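PDB 3KK7: putative cell invasion protein with MAC/Perforin domain, which belongs to the MACPF (membrane-attack complex/perforin) family and is a putative cell invasion protein, though its own membrane activity is only inferred. Local coordinates for residues Ser107-Asp112 with Asp237-Asp242; Val229-Ile234 with Lys287-Ser292. All coordinates share one frame; numbering follows the deposited sequence.

Contact 1 (Ser107-Asp112 with Asp237-Asp242); sequences SYSDFD and DSKEKD
Glu240 carries most of this contact, reaching from helix 236-249 across the end of strand 93-108. Start at its CB, which rests 4.0 Å from CB of Ser107. CG lies anti to the carbonyl carbon (chi1 -73°), and from there the chain runs out extended (chi2 172°). CG and CD pass along the carbonyl of Ser107, with CD 3.6 Å from Ser107 O, so the aliphatic part of the side chain follows the strand's last residues. At the tip, OE2 accepts the backbone N-H of Ser109, with OE2 to Ser109 N at 3.0 Å in a fairly straight bond (161°) that uses the anti lone pair. OE1 forms salt bridges with Arg113 and Lys116, and Lys116 also hydrogen-bonds the carbonyl of Ser107.

The two serines sit along this carboxylate arm, each with its own partner. CB of Ser107 comes within 3.4 Å of Glu240 O, while its hydroxyl pairs with Asp244 one turn further along the helix. Ser109, just past the end of the strand, hydrogen-bonds the carbonyl of Phe236 through OG. The same OG also meets the bent chain of Lys239, 3.4 Å from its CE, a packing contact; the Lys239 amino group goes on to the carbonyls of Glu155 and Val157. One hydrogen bond, from backbone to carboxylate, thus joins the helix to the chain just past the strand, and the charges tie Glu240 to the residues that follow.

Chemically, the carboxylate is buried yet well supplied, with a backbone N-H and two cationic groups around it. Such surroundings, where the chain leaves strand 93-108 of the MACPF sheet, would be expected to keep Glu240 ionised.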
loop_
_atom_site.group_PDB
_atom_site.type_symbol
_atom_site.label_atom_id
_atom_site.label_comp_id
_atom_site.label_asym_id
_atom_site.label_seq_id
_atom_site.Cartn_x
_atom_site.Cartn_y
_atom_site.Cartn_z
ATOM N N SER A 107 21.755 10.198 12.677
ATOM C CA SER A 107 22.321 9.200 13.553
ATOM C C SER A 107 21.202 8.574 14.361
ATOM O O SER A 107 20.314 9.281 14.841
ATOM C CB SER A 107 23.283 9.845 14.510
ATOM O OG SER A 107 24.294 10.534 13.820
ATOM N N TYR A 108 21.276 7.255 14.547
ATOM C CA TYR A 108 20.239 6.512 15.234
ATOM C C TYR A 108 20.785 5.262 15.909
ATOM O O TYR A 108 21.432 4.428 15.281
ATOM C CB TYR A 108 19.069 6.200 14.276
ATOM C CG TYR A 108 19.376 5.426 12.994
ATOM C CD1 TYR A 108 20.015 6.034 11.907
ATOM C CD2 TYR A 108 18.963 4.094 12.848
ATOM C CE1 TYR A 108 20.284 5.312 10.711
ATOM C CE2 TYR A 108 19.205 3.367 11.671
ATOM C CZ TYR A 108 19.866 3.973 10.607
ATOM O OH TYR A 108 20.086 3.243 9.457
ATOM N N SER A 109 20.508 5.165 17.206
ATOM C CA SER A 109 20.934 4.048 18.055
ATOM C C SER A 109 20.093 2.813 17.898
ATOM O O SER A 109 20.434 1.765 18.452
ATOM C CB SER A 109 20.849 4.434 19.530
ATOM O OG SER A 109 21.836 5.390 19.847
ATOM N N ASP A 110 18.970 2.928 17.215
ATOM C CA ASP A 110 18.124 1.762 17.016
ATOM C C ASP A 110 17.080 2.099 15.973
ATOM O O ASP A 110 16.999 3.256 15.516
ATOM C CB ASP A 110 17.498 1.255 18.342
ATOM C CG ASP A 110 16.409 2.167 18.881
ATOM O OD1 ASP A 110 15.602 2.714 18.103
ATOM O OD2 ASP A 110 16.345 2.330 20.114
ATOM N N PHE A 111 16.275 1.104 15.616
ATOM C CA PHE A 111 15.408 1.235 14.464
ATOM C C PHE A 111 14.132 2.005 14.742
ATOM O O PHE A 111 13.487 2.433 13.811
ATOM C CB PHE A 111 15.248 -0.119 13.769
ATOM C CG PHE A 111 16.560 -0.619 13.245
ATOM C CD1 PHE A 111 17.112 -0.073 12.088
ATOM C CD2 PHE A 111 17.321 -1.507 13.971
ATOM C CE1 PHE A 111 18.389 -0.485 11.633
ATOM C CE2 PHE A 111 18.588 -1.903 13.539
ATOM C CZ PHE A 111 19.122 -1.392 12.378
ATOM N N ASP A 112 13.805 2.274 15.996
ATOM C CA ASP A 112 12.742 3.231 16.272
ATOM C C ASP A 112 13.290 4.631 16.157
ATOM O O ASP A 112 12.641 5.526 15.595
ATOM C CB ASP A 112 12.125 3.006 17.642
ATOM C CG ASP A 112 11.245 1.791 17.672
ATOM O OD1 ASP A 112 10.756 1.361 16.595
ATOM O OD2 ASP A 112 11.016 1.275 18.785
ATOM N N ASP A 237 21.478 8.812 23.247
ATOM C CA ASP A 237 21.734 10.166 22.823
ATOM C C ASP A 237 23.224 10.424 22.678
ATOM O O ASP A 237 23.664 11.005 21.675
ATOM C CB ASP A 237 21.020 11.210 23.710
ATOM C CG ASP A 237 21.331 11.073 25.164
ATOM O OD1 ASP A 237 21.907 10.044 25.571
ATOM O OD2 ASP A 237 20.996 12.003 25.914
ATOM N N SER A 238 24.006 9.964 23.641
ATOM C CA SER A 238 25.452 10.128 23.549
ATOM C C SER A 238 26.037 9.491 22.260
ATOM O O SER A 238 26.860 10.092 21.583
ATOM C CB SER A 238 26.122 9.544 24.795
ATOM O OG SER A 238 25.542 10.081 25.980
ATOM N N LYS A 239 25.595 8.277 21.932
ATOM C CA LYS A 239 26.087 7.590 20.746
ATOM C C LYS A 239 25.684 8.367 19.502
ATOM O O LYS A 239 26.468 8.501 18.582
ATOM C CB LYS A 239 25.569 6.154 20.663
ATOM C CG LYS A 239 26.008 5.225 21.800
ATOM C CD LYS A 239 25.623 3.739 21.544
ATOM C CE LYS A 239 24.088 3.459 21.509
ATOM N NZ LYS A 239 23.700 1.991 21.344
ATOM N N GLU A 240 24.468 8.905 19.499
ATOM C CA GLU A 240 23.977 9.696 18.354
ATOM C C GLU A 240 24.797 10.982 18.155
ATOM O O GLU A 240 25.125 11.309 17.020
ATOM C CB GLU A 240 22.463 9.944 18.454
ATOM C CG GLU A 240 21.668 8.642 18.136
ATOM C CD GLU A 240 20.179 8.724 18.396
ATOM O OE1 GLU A 240 19.670 9.837 18.490
ATOM O OE2 GLU A 240 19.509 7.679 18.514
ATOM N N LYS A 241 25.178 11.659 19.249
ATOM C CA LYS A 241 26.030 12.839 19.161
ATOM C C LYS A 241 27.416 12.410 18.660
ATOM O O LYS A 241 28.014 13.102 17.830
ATOM C CB LYS A 241 26.106 13.600 20.499
ATOM C CG LYS A 241 26.738 15.010 20.421
ATOM N N ASP A 242 27.911 11.259 19.109
ATOM C CA ASP A 242 29.179 10.764 18.582
ATOM C C ASP A 242 29.088 10.504 17.074
ATOM O O ASP A 242 29.967 10.863 16.307
ATOM C CB ASP A 242 29.645 9.503 19.313
ATOM C CG ASP A 242 30.084 9.777 20.763
ATOM O OD1 ASP A 242 30.229 10.956 21.145
ATOM O OD2 ASP A 242 30.295 8.810 21.528
#

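Contact 2 (Val229-Ile234 with Lys287-Ser292)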
loop_
_atom_site.group_PDB
_atom_site.type_symbol
_atom_site.label_atom_id
_atom_site.label_comp_id
_atom_site.label_asym_id
_atom_site.label_seq_id
_atom_site.Cartn_x
_atom_site.Cartn_y
_atom_site.Cartn_z
ATOM N N VAL A 229 30.703 1.080 16.332
ATOM C CA VAL A 229 30.722 0.546 17.691
ATOM C C VAL A 229 31.319 1.634 18.590
ATOM O O VAL A 229 32.525 1.918 18.532
ATOM C CB VAL A 229 31.495 -0.769 17.784
ATOM C CG1 VAL A 229 31.644 -1.214 19.232
ATOM C CG2 VAL A 229 30.786 -1.831 16.951
ATOM N N ASP A 230 30.463 2.253 19.400
ATOM C CA ASP A 230 30.885 3.331 20.268
ATOM C C ASP A 230 31.633 2.686 21.434
ATOM O O ASP A 230 31.128 1.798 22.127
ATOM C CB ASP A 230 29.681 4.148 20.740
ATOM C CG ASP A 230 30.068 5.505 21.288
ATOM O OD1 ASP A 230 30.733 5.573 22.349
ATOM O OD2 ASP A 230 29.675 6.504 20.657
ATOM N N THR A 231 32.863 3.127 21.611
ATOM C CA THR A 231 33.780 2.556 22.577
ATOM C C THR A 231 33.294 2.714 24.014
ATOM O O THR A 231 33.383 1.769 24.824
ATOM C CB THR A 231 35.152 3.234 22.408
ATOM O OG1 THR A 231 35.575 3.059 21.045
ATOM C CG2 THR A 231 36.223 2.676 23.420
ATOM N N ASN A 232 32.759 3.890 24.324
ATOM C CA ASN A 232 32.466 4.211 25.716
ATOM C C ASN A 232 31.063 4.651 26.100
ATOM O O ASN A 232 30.783 4.721 27.292
ATOM C CB ASN A 232 33.507 5.217 26.227
ATOM C CG ASN A 232 34.798 4.534 26.673
ATOM O OD1 ASN A 232 35.859 4.776 26.119
ATOM N ND2 ASN A 232 34.699 3.675 27.675
ATOM N N SER A 233 30.187 4.937 25.145
ATOM C CA SER A 233 28.822 5.332 25.482
ATOM C C SER A 233 27.853 4.263 25.050
ATOM O O SER A 233 27.996 3.713 23.968
ATOM C CB SER A 233 28.438 6.625 24.786
ATOM O OG SER A 233 29.237 7.692 25.213
ATOM N N ILE A 234 26.880 3.972 25.901
ATOM C CA ILE A 234 25.767 3.086 25.552
ATOM C C ILE A 234 24.418 3.837 25.475
ATOM O O ILE A 234 23.427 3.292 24.994
ATOM C CB ILE A 234 25.632 1.906 26.559
ATOM C CG1 ILE A 234 25.299 2.410 27.970
ATOM C CG2 ILE A 234 26.888 1.016 26.527
ATOM C CD1 ILE A 234 24.957 1.279 28.963
ATOM N N LYS A 287 36.117 8.312 19.624
ATOM C CA LYS A 287 34.776 7.903 20.043
ATOM C C LYS A 287 34.390 6.483 19.637
ATOM O O LYS A 287 33.561 5.858 20.296
ATOM C CB LYS A 287 33.746 8.889 19.479
ATOM C CG LYS A 287 33.882 10.323 20.002
ATOM C CD LYS A 287 33.885 10.399 21.541
ATOM C CE LYS A 287 34.051 11.813 22.025
ATOM N NZ LYS A 287 33.580 11.901 23.417
ATOM N N PHE A 288 34.978 5.967 18.563
ATOM C CA PHE A 288 34.570 4.666 18.032
ATOM C C PHE A 288 35.712 3.682 17.947
ATOM O O PHE A 288 36.785 4.021 17.469
ATOM C CB PHE A 288 34.009 4.827 16.621
ATOM C CG PHE A 288 32.700 5.542 16.563
ATOM C CD1 PHE A 288 31.515 4.841 16.732
ATOM C CD2 PHE A 288 32.647 6.911 16.329
ATOM C CE1 PHE A 288 30.271 5.493 16.672
ATOM C CE2 PHE A 288 31.407 7.578 16.261
ATOM C CZ PHE A 288 30.216 6.855 16.424
ATOM N N SER A 289 35.448 2.448 18.371
ATOM C CA SER A 289 36.388 1.330 18.172
ATOM C C SER A 289 36.300 0.822 16.744
ATOM O O SER A 289 37.192 0.151 16.281
ATOM C CB SER A 289 36.108 0.172 19.153
ATOM O OG SER A 289 36.146 0.615 20.495
ATOM N N ALA A 290 35.205 1.108 16.048
ATOM C CA ALA A 290 35.144 0.850 14.600
ATOM C C ALA A 290 34.016 1.677 14.049
ATOM O O ALA A 290 32.969 1.789 14.709
ATOM C CB ALA A 290 34.898 -0.636 14.301
ATOM N N LEU A 291 34.218 2.268 12.872
ATOM C CA LEU A 291 33.144 2.931 12.119
ATOM C C LEU A 291 33.330 2.619 10.656
ATOM O O LEU A 291 34.316 3.011 10.072
ATOM C CB LEU A 291 33.159 4.445 12.306
ATOM C CG LEU A 291 32.015 5.193 11.599
ATOM C CD1 LEU A 291 30.640 4.756 12.105
ATOM C CD2 LEU A 291 32.215 6.662 11.813
ATOM N N SER A 292 32.357 1.929 10.079
ATOM C CA SER A 292 32.426 1.484 8.700
ATOM C C SER A 292 31.334 2.141 7.906
ATOM O O SER A 292 30.377 2.640 8.495
ATOM C CB SER A 292 32.276 -0.016 8.630
ATOM O OG SER A 292 33.475 -0.608 9.081
HETATM O O HOH W 1 33.336 6.426 23.093
#
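Three backbone hydrogen bonds join the antiparallel chains where strand 220-230 ends. Val229 gives its N-H to Ala290 O (N to O 2.9 Å) and takes one from Ser289, whose N approaches Val229 O at 3.0 Å almost along the C=O axis (177°). Beyond the strand, Thr231 N donates to Lys287 O at 3.1 Å.

Among side chains, the Thr231 and Ser289 hydroxyls meet tip to tip, OG1 to OG 2.6 Å, a hydrogen bond near the surface. Asp230, with CG anti to its backbone N (chi1 -163°), turns OD1 back onto its own chain: Ser233 N donates to OD1 from above the carboxylate plane at 2.9 Å, and Asn232 N reaches it by the anti lone pair. A water hydrogen-bonds to Asp230 OD1, Asn232 N and Lys287 O, accepting from the Asn232 N-H.

The Phe288 ring packs against oxygen atoms. Its edge lies by Val229 O, 3.6 Å from CD1, while Asp230 OD2 stands over one face, carboxylate and ring planes 60° apart.

An Asx turn at Asp230 follows directly where the antiparallel pairing of strands 220-230 and 288-298 ends, in the bent central sheet of the MACPF fold.

How the contacts relate
Of the segments in contact, 107-112 at the end of strand 93-108 comes first. The chain then runs through helix 133-146, strand 157-173 and several helices to strand 220-230, opening contact 2. Soon afterwards helix 236-249 closes contact 1 over 124 intervening residues; contact 2 closes at 287-292, so the two loops cross. The helix lies between them: Lys239 packs on the carbonyls of Ser233 and Ile234, while Asp242 OD2 sits close to Asp230 OD2, which may mean a shared proton. The two contacts tie one end of the sheet to helix 236-249, which probably belongs to the helical clusters that unfurl into membrane-spanning hairpins in pore-forming MACPF relatives.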